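Local atomic coordinates of ESX-1 secretion system protein EccA1 (Mycobacterium tuberculosis, PDB entry 4F3V), a protein that belongs to the ESX-1 type VII secretion system as an ATPase that may power export of virulence factors, represented here by its N-terminal TPR domain. Residues Glu22-Thr33 and Ala42-Asp51. Sequence-based numbering, arbitrary orientation.
Sequences EARSLDLFTEIT and AWIGRIRCGD
The Phe29 ring lies with one face against Gly45, whose CA sits 3.5 Å from the ring centroid and almost on the ring normal, a CH-pi contact, while Cys49 SG meets the ring at its edge, in plane. This glycine lets the backbone of 42-51 press directly on the aromatic ring within an antiparallel helical hairpin, the unit from which tetratricopeptide-like domains are built; the helix axes of 22-33 and 42-48 approach to 8.5 Å at 155°. Helix 2-17 also packs on Phe29, through Ala14.

A second CH-pi contact lies toward the turn of the hairpin, where Thr33 CG2 stands over the five-membered ring of Trp43, 3.6 Å from its centroid. With chi1 at 62°, Thr33 turns its methyl to the indole and OG1 to Arg46. Beside it, Ala42 CB packs against Ile32 CG2.

The guanidinium of Arg46 is sandwiched, with Thr30 OG1 over one face and Trp43 CZ3 over the other, both toward the rim. In its plane, Arg46 NH1 donates to Thr33 OG1 at 3.0 Å, while its NE and NH2 both grip Asp51 OD2 side-on, so the group's rotation is fixed by bonds along its edge. The bend at chi3 (58°) brings the group round to Asp51, which Thr56 of helix 54-62 also holds. Asp51 closes the Schellman motif that ends helix 40-48, its N bonded to Arg46 O, with Gly50 at the C-prime position. The aliphatic part of Arg46 packs against Leu26, Arg46 CG lying 3.7 Å from Leu26 CD1.

At the far end, Arg48 NH1 forms a salt bridge with Glu22 OE2 (2.8 Å), in the guanidinium plane but from above that of the carboxylate, and a water bridges the same OE2 to Arg48 NH2.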
loop_
_atom_site.group_PDB
_atom_site.type_symbol
_atom_site.label_atom_id
_atom_site.label_comp_id
_atom_site.label_asym_id
_atom_site.label_seq_id
_atom_site.Cartn_x
_atom_site.Cartn_y
_atom_site.Cartn_z
ATOM N N GLU A 22 -16.724 3.347 18.039
ATOM C CA GLU A 22 -15.807 2.379 17.488
ATOM C C GLU A 22 -15.149 1.547 18.573
ATOM O O GLU A 22 -14.923 0.358 18.373
ATOM C CB GLU A 22 -14.764 3.068 16.603
ATOM C CG GLU A 22 -15.394 3.611 15.325
ATOM C CD GLU A 22 -14.401 4.234 14.369
ATOM O OE1 GLU A 22 -13.194 4.182 14.648
ATOM O OE2 GLU A 22 -14.834 4.776 13.331
ATOM N N ALA A 23 -14.879 2.152 19.718
ATOM C CA ALA A 23 -14.295 1.441 20.854
ATOM C C ALA A 23 -15.185 0.278 21.337
ATOM O O ALA A 23 -14.697 -0.801 21.595
ATOM C CB ALA A 23 -14.006 2.421 22.003
ATOM N N ARG A 24 -16.486 0.532 21.478
ATOM C CA ARG A 24 -17.424 -0.521 21.866
ATOM C C ARG A 24 -17.591 -1.588 20.760
ATOM O O ARG A 24 -17.687 -2.768 21.070
ATOM C CB ARG A 24 -18.779 0.069 22.259
ATOM C CG ARG A 24 -18.770 0.844 23.589
ATOM C CD ARG A 24 -20.179 1.029 24.140
ATOM N NE ARG A 24 -20.288 2.144 25.084
ATOM C CZ ARG A 24 -20.671 3.368 24.714
ATOM N NH1 ARG A 24 -20.979 3.619 23.431
ATOM N NH2 ARG A 24 -20.753 4.341 25.604
ATOM N N SER A 25 -17.642 -1.164 19.498
ATOM C CA SER A 25 -17.715 -2.093 18.387
ATOM C C SER A 25 -16.482 -3.002 18.411
ATOM O O SER A 25 -16.603 -4.213 18.259
ATOM C CB SER A 25 -17.764 -1.369 17.043
ATOM O OG SER A 25 -18.975 -0.651 16.893
ATOM N N LEU A 26 -15.315 -2.418 18.641
ATOM C CA LEU A 26 -14.060 -3.193 18.716
ATOM C C LEU A 26 -14.149 -4.277 19.792
ATOM O O LEU A 26 -13.716 -5.416 19.557
ATOM C CB LEU A 26 -12.857 -2.279 18.957
ATOM C CG LEU A 26 -11.459 -2.929 19.009
ATOM C CD1 LEU A 26 -11.178 -3.691 17.716
ATOM C CD2 LEU A 26 -10.338 -1.925 19.359
ATOM N N ASP A 27 -14.707 -3.930 20.957
ATOM C CA ASP A 27 -14.830 -4.888 22.058
ATOM C C ASP A 27 -15.647 -6.070 21.561
ATOM O O ASP A 27 -15.313 -7.206 21.858
ATOM C CB ASP A 27 -15.563 -4.307 23.273
ATOM C CG ASP A 27 -14.743 -3.291 24.056
ATOM O OD1 ASP A 27 -13.488 -3.332 24.008
ATOM O OD2 ASP A 27 -15.384 -2.458 24.743
ATOM N N LEU A 28 -16.702 -5.790 20.792
ATOM C CA LEU A 28 -17.608 -6.835 20.331
ATOM C C LEU A 28 -16.989 -7.671 19.225
ATOM O O LEU A 28 -17.109 -8.894 19.246
ATOM C CB LEU A 28 -18.944 -6.245 19.868
ATOM C CG LEU A 28 -19.823 -5.599 20.941
ATOM C CD1 LEU A 28 -21.026 -4.940 20.313
ATOM C CD2 LEU A 28 -20.270 -6.620 21.976
ATOM N N PHE A 29 -16.371 -7.032 18.229
ATOM C CA PHE A 29 -15.669 -7.783 17.185
ATOM C C PHE A 29 -14.549 -8.646 17.810
ATOM O O PHE A 29 -14.311 -9.773 17.386
ATOM C CB PHE A 29 -15.065 -6.856 16.130
ATOM C CG PHE A 29 -16.065 -6.158 15.254
ATOM C CD1 PHE A 29 -17.007 -6.875 14.515
ATOM C CD2 PHE A 29 -16.034 -4.803 15.110
ATOM C CE1 PHE A 29 -17.892 -6.235 13.664
ATOM C CE2 PHE A 29 -16.914 -4.151 14.264
ATOM C CZ PHE A 29 -17.854 -4.863 13.536
ATOM N N THR A 30 -13.901 -8.133 18.849
ATOM C CA THR A 30 -12.828 -8.851 19.513
ATOM C C THR A 30 -13.372 -10.037 20.304
ATOM O O THR A 30 -12.752 -11.094 20.335
ATOM C CB THR A 30 -12.026 -7.894 20.414
ATOM O OG1 THR A 30 -11.436 -6.894 19.579
ATOM C CG2 THR A 30 -10.935 -8.625 21.200
ATOM N N GLU A 31 -14.526 -9.861 20.933
ATOM C CA GLU A 31 -15.185 -10.955 21.598
ATOM C C GLU A 31 -15.474 -12.095 20.599
ATOM O O GLU A 31 -15.279 -13.262 20.932
ATOM C CB GLU A 31 -16.482 -10.469 22.222
ATOM C CG GLU A 31 -17.236 -11.494 23.041
ATOM C CD GLU A 31 -16.619 -11.762 24.386
ATOM O OE1 GLU A 31 -15.596 -11.159 24.737
ATOM O OE2 GLU A 31 -17.172 -12.595 25.105
ATOM N N ILE A 32 -15.902 -11.753 19.383
ATOM C CA ILE A 32 -16.139 -12.783 18.347
ATOM C C ILE A 32 -14.855 -13.535 18.000
ATOM O O ILE A 32 -14.816 -14.781 18.066
ATOM C CB ILE A 32 -16.780 -12.207 17.075
ATOM C CG1 ILE A 32 -18.166 -11.625 17.405
ATOM C CG2 ILE A 32 -16.835 -13.275 15.970
ATOM C CD1 ILE A 32 -18.656 -10.640 16.384
ATOM N N THR A 33 -13.783 -12.795 17.697
ATOM C CA THR A 33 -12.518 -13.452 17.301
ATOM C C THR A 33 -11.897 -14.247 18.440
ATOM O O THR A 33 -11.243 -15.252 18.191
ATOM C CB THR A 33 -11.484 -12.472 16.728
ATOM O OG1 THR A 33 -11.133 -11.509 17.720
ATOM C CG2 THR A 33 -12.031 -11.780 15.500
ATOM N N ALA A 42 -15.333 -10.570 11.395
ATOM C CA ALA A 42 -15.006 -9.876 12.641
ATOM C C ALA A 42 -13.575 -9.319 12.664
ATOM O O ALA A 42 -13.329 -8.270 13.256
ATOM C CB ALA A 42 -15.287 -10.785 13.847
ATOM N N TRP A 43 -12.622 -10.017 12.051
ATOM C CA TRP A 43 -11.291 -9.451 11.853
ATOM C C TRP A 43 -11.352 -8.196 11.022
ATOM O O TRP A 43 -10.714 -7.200 11.367
ATOM C CB TRP A 43 -10.312 -10.445 11.236
ATOM C CG TRP A 43 -9.969 -11.605 12.134
ATOM C CD1 TRP A 43 -10.390 -12.917 11.998
ATOM C CD2 TRP A 43 -9.155 -11.587 13.343
ATOM N NE1 TRP A 43 -9.899 -13.691 13.007
ATOM C CE2 TRP A 43 -9.154 -12.940 13.855
ATOM C CE3 TRP A 43 -8.471 -10.605 14.041
ATOM C CZ2 TRP A 43 -8.476 -13.290 15.007
ATOM C CZ3 TRP A 43 -7.794 -10.965 15.195
ATOM C CH2 TRP A 43 -7.792 -12.285 15.667
ATOM N N ILE A 44 -12.179 -8.195 9.980
ATOM C CA ILE A 44 -12.380 -7.004 9.160
ATOM C C ILE A 44 -13.082 -5.887 9.976
ATOM O O ILE A 44 -12.766 -4.712 9.839
ATOM C CB ILE A 44 -13.142 -7.355 7.850
ATOM C CG1 ILE A 44 -12.265 -8.311 7.001
ATOM C CG2 ILE A 44 -13.511 -6.100 7.061
ATOM C CD1 ILE A 44 -13.003 -8.974 5.839
ATOM N N GLY A 45 -14.046 -6.262 10.795
ATOM C CA GLY A 45 -14.687 -5.310 11.725
ATOM C C GLY A 45 -13.655 -4.637 12.620
ATOM O O GLY A 45 -13.703 -3.421 12.828
ATOM N N ARG A 46 -12.690 -5.409 13.124
ATOM C CA ARG A 46 -11.628 -4.841 13.970
ATOM C C ARG A 46 -10.804 -3.807 13.203
ATOM O O ARG A 46 -10.491 -2.720 13.742
ATOM C CB ARG A 46 -10.727 -5.921 14.550
ATOM C CG ARG A 46 -11.415 -6.763 15.617
ATOM C CD ARG A 46 -10.586 -7.952 16.056
ATOM N NE ARG A 46 -9.284 -7.561 16.586
ATOM C CZ ARG A 46 -8.581 -8.241 17.500
ATOM N NH1 ARG A 46 -9.019 -9.389 18.011
ATOM N NH2 ARG A 46 -7.410 -7.772 17.880
ATOM N N ILE A 47 -10.476 -4.138 11.950
ATOM C CA ILE A 47 -9.770 -3.206 11.059
ATOM C C ILE A 47 -10.572 -1.910 10.908
ATOM O O ILE A 47 -10.040 -0.817 11.020
ATOM C CB ILE A 47 -9.509 -3.825 9.659
ATOM C CG1 ILE A 47 -8.508 -4.982 9.770
ATOM C CG2 ILE A 47 -8.991 -2.752 8.709
ATOM C CD1 ILE A 47 -8.245 -5.747 8.471
ATOM N N ARG A 48 -11.875 -2.053 10.673
ATOM C CA ARG A 48 -12.735 -0.889 10.567
ATOM C C ARG A 48 -12.668 -0.006 11.830
ATOM O O ARG A 48 -12.818 1.216 11.731
ATOM C CB ARG A 48 -14.166 -1.338 10.312
ATOM C CG ARG A 48 -15.226 -0.275 10.490
ATOM C CD ARG A 48 -15.115 0.805 9.447
ATOM N NE ARG A 48 -16.224 1.743 9.597
ATOM C CZ ARG A 48 -16.301 2.694 10.522
ATOM N NH1 ARG A 48 -15.334 2.873 11.408
ATOM N NH2 ARG A 48 -17.367 3.473 10.558
ATOM N N CYS A 49 -12.482 -0.625 12.997
ATOM C CA CYS A 49 -12.450 0.120 14.271
ATOM C C CYS A 49 -11.071 0.667 14.596
ATOM O O CYS A 49 -10.858 1.156 15.685
ATOM C CB CYS A 49 -12.940 -0.751 15.430
ATOM S SG CYS A 49 -14.660 -1.284 15.278
ATOM N N GLY A 50 -10.130 0.578 13.662
ATOM C CA GLY A 50 -8.802 1.161 13.843
ATOM C C GLY A 50 -7.759 0.184 14.345
ATOM O O GLY A 50 -6.663 0.581 14.709
ATOM N N ASP A 51 -8.080 -1.104 14.350
ATOM C CA ASP A 51 -7.096 -2.122 14.695
ATOM C C ASP A 51 -6.370 -2.549 13.423
ATOM O O ASP A 51 -6.845 -3.404 12.706
ATOM C CB ASP A 51 -7.790 -3.344 15.327
ATOM C CG ASP A 51 -6.831 -4.474 15.621
ATOM O OD1 ASP A 51 -5.592 -4.238 15.597
ATOM O OD2 ASP A 51 -7.308 -5.597 15.878
HETATM O O HOH W 1 -17.493 5.105 13.074
#